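Local coordinates for mannosylglycerate hydrolase MGH1-like glycoside hydrolase domain-containing protein (Thermus thermophilus HB8, PDB 4WVA) that hydrolyses the compatible solute mannosylglycerate to mannose and glycerate, and cleaves glucosylglycerate with similar efficiency, at residues Pro294-Leu306 with Glu322-Ser336. Residues are numbered along the deposited sequence; the frame is centred on the assembly and turned at random.
Sequences PIAVKTSAGFLPL and EAERWGEKARYLLPS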
ATOM      1  N   PRO A 294     -17.481 -10.509  12.385  1.00 13.08           N
ATOM      2  CA  PRO A 294     -17.815 -10.302  10.977  1.00 12.96           C
ATOM      3  C   PRO A 294     -19.197 -10.841  10.612  1.00 12.94           C
ATOM      4  O   PRO A 294     -19.640 -11.859  11.141  1.00 12.85           O
ATOM      5  CB  PRO A 294     -16.718 -11.071  10.238  1.00 12.93           C
ATOM      6  CG  PRO A 294     -15.591 -11.120  11.207  1.00 13.23           C
ATOM      7  CD  PRO A 294     -16.257 -11.308  12.541  1.00 12.79           C
ATOM      8  N   ILE A 295     -19.880 -10.140   9.715  1.00 12.80           N
ATOM      9  CA  ILE A 295     -21.145 -10.586   9.172  1.00 12.72           C
ATOM     10  C   ILE A 295     -20.845 -11.359   7.889  1.00 13.75           C
ATOM     11  O   ILE A 295     -20.503 -10.777   6.847  1.00 14.02           O
ATOM     12  CB  ILE A 295     -22.066  -9.394   8.859  1.00 12.28           C
ATOM     13  CG1 ILE A 295     -22.342  -8.559  10.133  1.00 12.05           C
ATOM     14  CG2 ILE A 295     -23.357  -9.896   8.212  1.00 12.70           C
ATOM     15  CD1 ILE A 295     -22.857  -7.162   9.858  1.00 12.03           C
ATOM     16  N   ALA A 296     -21.004 -12.674   7.952  1.00 14.38           N
ATOM     17  CA  ALA A 296     -20.546 -13.554   6.884  1.00 15.39           C
ATOM     18  C   ALA A 296     -21.597 -13.698   5.792  1.00 15.31           C
ATOM     19  O   ALA A 296     -22.147 -14.773   5.573  1.00 16.51           O
ATOM     20  CB  ALA A 296     -20.154 -14.910   7.458  1.00 15.87           C
ATOM     21  N   VAL A 297     -21.879 -12.583   5.115  1.00 14.52           N
ATOM     22  CA  VAL A 297     -22.839 -12.522   4.025  1.00 13.93           C
ATOM     23  C   VAL A 297     -22.156 -11.732   2.923  1.00 12.99           C
ATOM     24  O   VAL A 297     -21.706 -10.622   3.176  1.00 12.90           O
ATOM     25  CB  VAL A 297     -24.125 -11.765   4.421  1.00 14.41           C
ATOM     26  CG1 VAL A 297     -25.079 -11.645   3.231  1.00 15.02           C
ATOM     27  CG2 VAL A 297     -24.788 -12.429   5.626  1.00 15.39           C
ATOM     28  N   LYS A 298     -22.061 -12.323   1.740  1.00 12.64           N
ATOM     29  CA  LYS A 298     -21.420 -11.685   0.589  1.00 12.52           C
ATOM     30  C   LYS A 298     -22.444 -10.848  -0.164  1.00 12.18           C
ATOM     31  O   LYS A 298     -23.343 -11.395  -0.809  1.00 13.33           O
ATOM     32  CB  LYS A 298     -20.796 -12.739  -0.330  1.00 13.24           C
ATOM     33  CG  LYS A 298     -19.727 -13.578   0.382  1.00 14.42           C
ATOM     34  CD  LYS A 298     -18.980 -14.502  -0.560  1.00 16.57           C
ATOM     35  CE  LYS A 298     -19.805 -15.713  -0.923  1.00 18.46           C
ATOM     36  NZ  LYS A 298     -19.095 -16.718  -1.771  1.00 20.18           N
ATOM     37  N   THR A 299     -22.318  -9.527  -0.062  1.00 10.94           N
ATOM     38  CA  THR A 299     -23.187  -8.614  -0.787  1.00 10.74           C
ATOM     39  C   THR A 299     -22.373  -7.830  -1.814  1.00  9.92           C
ATOM     40  O   THR A 299     -21.130  -7.848  -1.803  1.00  9.48           O
ATOM     41  CB  THR A 299     -23.900  -7.626   0.143  1.00 10.74           C
ATOM     42  OG1 THR A 299     -22.966  -6.634   0.592  1.00 11.08           O
ATOM     43  CG2 THR A 299     -24.529  -8.341   1.342  1.00 10.85           C
ATOM     44  N   SER A 300     -23.070  -7.116  -2.692  1.00  9.77           N
ATOM     45  CA  SER A 300     -22.366  -6.315  -3.697  1.00  9.61           C
ATOM     46  C   SER A 300     -21.499  -5.221  -3.053  1.00  9.45           C
ATOM     47  O   SER A 300     -20.562  -4.739  -3.684  1.00  9.54           O
ATOM     48  CB  SER A 300     -23.327  -5.693  -4.711  1.00  9.41           C
ATOM     49  OG  SER A 300     -24.242  -4.843  -4.088  1.00  9.20           O
ATOM     50  N   ALA A 301     -21.815  -4.818  -1.824  1.00  8.80           N
ATOM     51  CA  ALA A 301     -21.007  -3.813  -1.126  1.00  9.00           C
ATOM     52  C   ALA A 301     -19.568  -4.277  -0.903  1.00  8.67           C
ATOM     53  O   ALA A 301     -18.654  -3.472  -0.857  1.00  8.91           O
ATOM     54  CB  ALA A 301     -21.629  -3.442   0.209  1.00  8.98           C
ATOM     55  N   GLY A 302     -19.380  -5.582  -0.776  1.00  8.98           N
ATOM     56  CA  GLY A 302     -18.066  -6.163  -0.591  1.00  8.98           C
ATOM     57  C   GLY A 302     -17.122  -6.044  -1.775  1.00  9.33           C
ATOM     58  O   GLY A 302     -15.950  -6.326  -1.617  1.00  9.52           O
ATOM     59  N   PHE A 303     -17.626  -5.644  -2.946  1.00  9.28           N
ATOM     60  CA  PHE A 303     -16.785  -5.308  -4.095  1.00  9.50           C
ATOM     61  C   PHE A 303     -16.295  -3.855  -4.035  1.00  9.45           C
ATOM     62  O   PHE A 303     -15.337  -3.500  -4.727  1.00  8.98           O
ATOM     63  CB  PHE A 303     -17.524  -5.518  -5.417  1.00  9.62           C
ATOM     64  CG  PHE A 303     -17.769  -6.954  -5.763  1.00  9.96           C
ATOM     65  CD1 PHE A 303     -16.814  -7.678  -6.479  1.00  9.99           C
ATOM     66  CD2 PHE A 303     -18.945  -7.571  -5.395  1.00  9.84           C
ATOM     67  CE1 PHE A 303     -17.035  -9.001  -6.809  1.00  9.85           C
ATOM     68  CE2 PHE A 303     -19.174  -8.907  -5.723  1.00  9.94           C
ATOM     69  CZ  PHE A 303     -18.215  -9.616  -6.410  1.00  9.90           C
ATOM     70  N   LEU A 304     -16.893  -3.029  -3.180  1.00  9.34           N
ATOM     71  CA  LEU A 304     -16.624  -1.599  -3.244  1.00  9.43           C
ATOM     72  C   LEU A 304     -15.202  -1.205  -2.808  1.00  9.07           C
ATOM     73  O   LEU A 304     -14.748  -0.147  -3.202  1.00  9.31           O
ATOM     74  CB  LEU A 304     -17.701  -0.793  -2.528  1.00  9.59           C
ATOM     75  CG  LEU A 304     -19.065  -0.805  -3.233  1.00  9.69           C
ATOM     76  CD1 LEU A 304     -20.089  -0.168  -2.317  1.00  9.50           C
ATOM     77  CD2 LEU A 304     -19.003  -0.069  -4.564  1.00  9.74           C
ATOM     78  N   PRO A 305     -14.466  -2.065  -2.075  1.00  9.25           N
ATOM     79  CA  PRO A 305     -13.061  -1.649  -1.870  1.00  9.33           C
ATOM     80  C   PRO A 305     -12.258  -1.469  -3.161  1.00  9.26           C
ATOM     81  O   PRO A 305     -11.264  -0.756  -3.171  1.00  9.69           O
ATOM     82  CB  PRO A 305     -12.511  -2.727  -0.935  1.00  9.48           C
ATOM     83  CG  PRO A 305     -13.707  -3.112  -0.138  1.00  9.41           C
ATOM     84  CD  PRO A 305     -14.824  -3.155  -1.158  1.00  9.29           C
ATOM     85  N   LEU A 306     -12.685  -2.086  -4.253  1.00  9.37           N
ATOM     86  CA  LEU A 306     -12.050  -1.802  -5.542  1.00  9.80           C
ATOM     87  C   LEU A 306     -12.139  -0.312  -5.911  1.00  9.59           C
ATOM     88  O   LEU A 306     -11.189   0.271  -6.441  1.00  9.38           O
ATOM     89  CB  LEU A 306     -12.686  -2.646  -6.636  1.00 10.22           C
ATOM     90  CG  LEU A 306     -12.561  -4.158  -6.491  1.00 10.75           C
ATOM     91  CD1 LEU A 306     -13.572  -4.853  -7.397  1.00 11.30           C
ATOM     92  CD2 LEU A 306     -11.142  -4.632  -6.768  1.00 11.49           C
ATOM     93  N   GLU A 322     -15.012 -14.013  -8.020  1.00 12.67           N
ATOM     94  CA  GLU A 322     -16.301 -14.062  -7.366  1.00 13.42           C
ATOM     95  C   GLU A 322     -17.389 -13.441  -8.247  1.00 13.45           C
ATOM     96  O   GLU A 322     -18.479 -13.994  -8.336  1.00 14.18           O
ATOM     97  CB  GLU A 322     -16.263 -13.383  -5.997  1.00 13.82           C
ATOM     98  CG  GLU A 322     -17.524 -13.598  -5.173  1.00 14.61           C
ATOM     99  CD  GLU A 322     -17.716 -15.033  -4.686  1.00 15.23           C
ATOM    100  OE1 GLU A 322     -16.759 -15.848  -4.730  1.00 16.78           O
ATOM    101  OE2 GLU A 322     -18.829 -15.330  -4.216  1.00 15.78           O
ATOM    102  N   ALA A 323     -17.103 -12.304  -8.888  1.00 13.26           N
ATOM    103  CA  ALA A 323     -18.071 -11.687  -9.781  1.00 13.19           C
ATOM    104  C   ALA A 323     -18.421 -12.632 -10.921  1.00 14.06           C
ATOM    105  O   ALA A 323     -19.582 -12.766 -11.292  1.00 14.42           O
ATOM    106  CB  ALA A 323     -17.564 -10.381 -10.345  1.00 13.42           C
ATOM    107  N   GLU A 324     -17.405 -13.272 -11.465  1.00 14.81           N
ATOM    108  CA  GLU A 324     -17.625 -14.295 -12.501  1.00 16.44           C
ATOM    109  C   GLU A 324     -18.530 -15.417 -11.964  1.00 16.72           C
ATOM    110  O   GLU A 324     -19.464 -15.837 -12.647  1.00 16.99           O
ATOM    111  CB  GLU A 324     -16.287 -14.845 -12.984  1.00 18.93           C
ATOM    112  CG  GLU A 324     -16.413 -15.919 -14.066  1.00 22.15           C
ATOM    113  CD  GLU A 324     -15.072 -16.418 -14.586  1.00 25.83           C
ATOM    114  OE1 GLU A 324     -14.111 -15.612 -14.655  1.00 28.28           O
ATOM    115  OE2 GLU A 324     -14.981 -17.629 -14.926  1.00 27.97           O
ATOM    116  N   ARG A 325     -18.287 -15.874 -10.737  1.00 16.97           N
ATOM    117  CA  ARG A 325     -19.165 -16.888 -10.107  1.00 17.22           C
ATOM    118  C   ARG A 325     -20.617 -16.444 -10.046  1.00 17.09           C
ATOM    119  O   ARG A 325     -21.518 -17.205 -10.392  1.00 16.15           O
ATOM    120  CB  ARG A 325     -18.716 -17.251  -8.693  1.00 19.88           C
ATOM    121  CG  ARG A 325     -17.399 -17.971  -8.626  1.00 22.39           C
ATOM    122  CD  ARG A 325     -17.186 -18.650  -7.285  1.00 24.03           C
ATOM    123  NE  ARG A 325     -15.846 -19.212  -7.268  1.00 26.76           N
ATOM    124  CZ  ARG A 325     -14.749 -18.559  -6.884  1.00 28.14           C
ATOM    125  NH1 ARG A 325     -14.812 -17.310  -6.414  1.00 25.54           N
ATOM    126  NH2 ARG A 325     -13.578 -19.178  -6.943  1.00 29.36           N
ATOM    127  N   TRP A 326     -20.854 -15.199  -9.632  1.00 14.70           N
ATOM    128  CA  TRP A 326     -22.225 -14.697  -9.549  1.00 14.97           C
ATOM    129  C   TRP A 326     -22.859 -14.700 -10.927  1.00 15.98           C
ATOM    130  O   TRP A 326     -24.051 -14.990 -11.063  1.00 16.80           O
ATOM    131  CB  TRP A 326     -22.285 -13.307  -8.904  1.00 14.59           C
ATOM    132  CG  TRP A 326     -21.870 -13.303  -7.484  1.00 13.49           C
ATOM    133  CD1 TRP A 326     -21.191 -14.293  -6.816  1.00 13.72           C
ATOM    134  CD2 TRP A 326     -22.053 -12.238  -6.535  1.00 12.68           C
ATOM    135  NE1 TRP A 326     -20.963 -13.909  -5.511  1.00 13.18           N
ATOM    136  CE2 TRP A 326     -21.485 -12.657  -5.317  1.00 12.77           C
ATOM    137  CE3 TRP A 326     -22.669 -10.980  -6.597  1.00 12.38           C
ATOM    138  CZ2 TRP A 326     -21.502 -11.855  -4.157  1.00 12.73           C
ATOM    139  CZ3 TRP A 326     -22.704 -10.198  -5.440  1.00 12.28           C
ATOM    140  CH2 TRP A 326     -22.126 -10.640  -4.242  1.00 12.31           C
ATOM    141  N   GLY A 327     -22.059 -14.386 -11.942  1.00 16.50           N
ATOM    142  CA  GLY A 327     -22.480 -14.430 -13.336  1.00 17.98           C
ATOM    143  C   GLY A 327     -22.773 -15.818 -13.894  1.00 18.80           C
ATOM    144  O   GLY A 327     -23.402 -15.929 -14.939  1.00 21.20           O
ATOM    145  N   GLU A 328     -22.345 -16.869 -13.209  1.00 20.02           N
ATOM    146  CA  GLU A 328     -22.721 -18.247 -13.581  1.00 21.49           C
ATOM    147  C   GLU A 328     -24.184 -18.530 -13.245  1.00 22.59           C
ATOM    148  O   GLU A 328     -24.776 -19.467 -13.785  1.00 22.96           O
ATOM    149  CB  GLU A 328     -21.851 -19.277 -12.850  1.00 22.12           C
ATOM    150  CG  GLU A 328     -20.359 -19.228 -13.179  1.00 23.14           C
ATOM    151  CD  GLU A 328     -19.557 -20.288 -12.440  1.00 24.99           C
ATOM    152  OE1 GLU A 328     -20.092 -20.908 -11.493  1.00 26.68           O
ATOM    153  OE2 GLU A 328     -18.382 -20.524 -12.789  1.00 25.88           O
ATOM    154  N   LYS A 329     -24.750 -17.752 -12.321  1.00 22.51           N
ATOM    155  CA  LYS A 329     -26.104 -17.984 -11.812  1.00 24.43           C
ATOM    156  C   LYS A 329     -27.132 -16.917 -12.175  1.00 24.45           C
ATOM    157  O   LYS A 329     -28.335 -17.204 -12.195  1.00 25.93           O
ATOM    158  CB  LYS A 329     -26.056 -18.148 -10.295  1.00 26.94           C
ATOM    159  CG  LYS A 329     -25.396 -19.442  -9.841  1.00 30.21           C
ATOM    160  CD  LYS A 329     -26.006 -20.641 -10.553  1.00 32.98           C
ATOM    161  CE  LYS A 329     -25.728 -21.941  -9.825  1.00 35.69           C
ATOM    162  NZ  LYS A 329     -26.499 -23.052 -10.456  1.00 37.14           N
ATOM    163  N   ALA A 330     -26.670 -15.697 -12.453  1.00 23.14           N
ATOM    164  CA  ALA A 330     -27.550 -14.599 -12.854  1.00 21.45           C
ATOM    165  C   ALA A 330     -27.183 -14.123 -14.249  1.00 20.24           C
ATOM    166  O   ALA A 330     -26.009 -13.924 -14.547  1.00 20.32           O
ATOM    167  CB  ALA A 330     -27.432 -13.451 -11.866  1.00 22.37           C
ATOM    168  N   ARG A 331     -28.181 -13.884 -15.096  1.00 18.99           N
ATOM    169  CA  ARG A 331     -27.928 -13.332 -16.424  1.00 18.89           C
ATOM    170  C   ARG A 331     -27.273 -11.958 -16.362  1.00 17.13           C
ATOM    171  O   ARG A 331     -26.374 -11.659 -17.139  1.00 16.89           O
ATOM    172  CB  ARG A 331     -29.219 -13.248 -17.251  1.00 21.15           C
ATOM    173  CG  ARG A 331     -29.147 -12.380 -18.518  1.00 23.17           C
ATOM    174  CD  ARG A 331     -28.057 -12.734 -19.539  1.00 26.30           C
ATOM    175  NE  ARG A 331     -27.945 -11.716 -20.604  1.00 27.07           N
ATOM    176  CZ  ARG A 331     -27.148 -10.638 -20.589  1.00 28.95           C
ATOM    177  NH1 ARG A 331     -26.312 -10.384 -19.567  1.00 26.39           N
ATOM    178  NH2 ARG A 331     -27.165  -9.804 -21.632  1.00 30.63           N
ATOM    179  N   TYR A 332     -27.741 -11.124 -15.441  1.00 15.72           N
ATOM    180  CA  TYR A 332     -27.303  -9.733 -15.356  1.00 14.92           C
ATOM    181  C   TYR A 332     -26.470  -9.528 -14.104  1.00 13.79           C
ATOM    182  O   TYR A 332     -26.918  -9.852 -13.015  1.00 13.24           O
ATOM    183  CB  TYR A 332     -28.506  -8.785 -15.317  1.00 14.98           C
ATOM    184  CG  TYR A 332     -29.306  -8.809 -16.596  1.00 16.01           C
ATOM    185  CD1 TYR A 332     -30.511  -9.485 -16.657  1.00 16.81           C
ATOM    186  CD2 TYR A 332     -28.830  -8.202 -17.743  1.00 16.63           C
ATOM    187  CE1 TYR A 332     -31.242  -9.530 -17.825  1.00 17.64           C
ATOM    188  CE2 TYR A 332     -29.552  -8.250 -18.929  1.00 18.07           C
ATOM    189  CZ  TYR A 332     -30.765  -8.922 -18.957  1.00 18.38           C
ATOM    190  OH  TYR A 332     -31.516  -8.976 -20.130  1.00 20.44           O
ATOM    191  N   LEU A 333     -25.252  -9.023 -14.282  1.00 12.74           N
ATOM    192  CA  LEU A 333     -24.430  -8.582 -13.168  1.00 12.50           C
ATOM    193  C   LEU A 333     -24.798  -7.144 -12.868  1.00 11.58           C
ATOM    194  O   LEU A 333     -25.283  -6.440 -13.756  1.00 10.88           O
ATOM    195  CB  LEU A 333     -22.943  -8.657 -13.515  1.00 12.97           C
ATOM    196  CG  LEU A 333     -22.325 -10.059 -13.659  1.00 14.05           C
ATOM    197  CD1 LEU A 333     -20.850  -9.916 -13.979  1.00 15.04           C
ATOM    198  CD2 LEU A 333     -22.530 -10.888 -12.400  1.00 15.01           C
ATOM    199  N   LEU A 334     -24.610  -6.669 -11.635  1.00 11.10           N
ATOM    200  CA  LEU A 334     -24.130  -7.403 -10.471  1.00 11.16           C
ATOM    201  C   LEU A 334     -25.289  -7.515  -9.480  1.00 11.36           C
ATOM    202  O   LEU A 334     -25.794  -6.508  -9.004  1.00 11.15           O
ATOM    203  CB  LEU A 334     -23.013  -6.607  -9.818  1.00 11.21           C
ATOM    204  CG  LEU A 334     -22.287  -7.232  -8.635  1.00 11.29           C
ATOM    205  CD1 LEU A 334     -21.444  -8.411  -9.059  1.00 11.48           C
ATOM    206  CD2 LEU A 334     -21.413  -6.166  -7.970  1.00 11.51           C
ATOM    207  N   PRO A 335     -25.727  -8.741  -9.161  1.00 12.29           N
ATOM    208  CA  PRO A 335     -26.779  -8.817  -8.131  1.00 12.05           C
ATOM    209  C   PRO A 335     -26.295  -8.254  -6.798  1.00 11.92           C
ATOM    210  O   PRO A 335     -25.092  -8.274  -6.505  1.00 11.54           O
ATOM    211  CB  PRO A 335     -27.086 -10.313  -8.013  1.00 13.17           C
ATOM    212  CG  PRO A 335     -26.070 -11.007  -8.805  1.00 13.45           C
ATOM    213  CD  PRO A 335     -25.328 -10.053  -9.675  1.00 12.82           C
ATOM    214  N   SER A 336     -27.229  -7.746  -6.006  1.00 11.68           N
ATOM    215  CA  SER A 336     -26.894  -7.106  -4.736  1.00 11.86           C
ATOM    216  C   SER A 336     -26.484  -8.090  -3.646  1.00 12.62           C
ATOM    217  O   SER A 336     -25.875  -7.687  -2.653  1.00 12.17           O
ATOM    218  CB  SER A 336     -28.003  -6.151  -4.296  1.00 11.85           C
ATOM    219  OG  SER A 336     -29.318  -6.721  -4.413  1.00 11.34           O
TER
HETATM  220  O   HOH W   1     -25.320  -4.731  -1.579  1.00 13.83           O
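Phe303 drives its ring edge into a face of Trp326, a T-shaped stack in the (alpha/alpha)6-barrel fold of this GH63 hydrolase, where the 3-10 turn 300-303 meets the last turns of helix 313-327 and the loop that follows. The planes stand at 89°, and Phe303 CE2 lies 3.7 Å from Trp326 CH2, towards the rim of the indole. Further round the Phe303 ring, CE1 sits 3.8 Å from Ala323 CB, one turn back along the helix, while Leu334 CD2 touches both Phe303 CD2 and Ser300 CB.

The indole is also fixed at its nitrogen. With CG anti to the backbone N (chi1 -171°) and a bend at chi2, Glu322 folds its carboxylate up to the indole, and OE2 accepts from Trp326 NE1 at 2.9 Å. Lys298 NZ comes to the same OE2 from the opposite face of the carboxylate plane, at 2.8 Å, in a salt bridge; Arg325 NH1 donates to OE1 in a second salt bridge, on the anti side but tilted out of that plane. With an alanine here, Lys298 and Arg325 would probably lose their shared countercharge and Trp326 NE1 its acceptor.

Beyond the edge of the indole the two backbones join: Ser300 N donates to Ser336 O at 2.9 Å, nearly straight at 163° but from above the carbonyl plane. The Ser336 hydroxyl turns elsewhere, to Gly352 N and Pro353 O, close to Trp350, which probably binds substrate. One water finishes the junction, hydrogen-bonded to Ser300 OG at 2.7 Å and donating to Ser336 O at 3.2 Å.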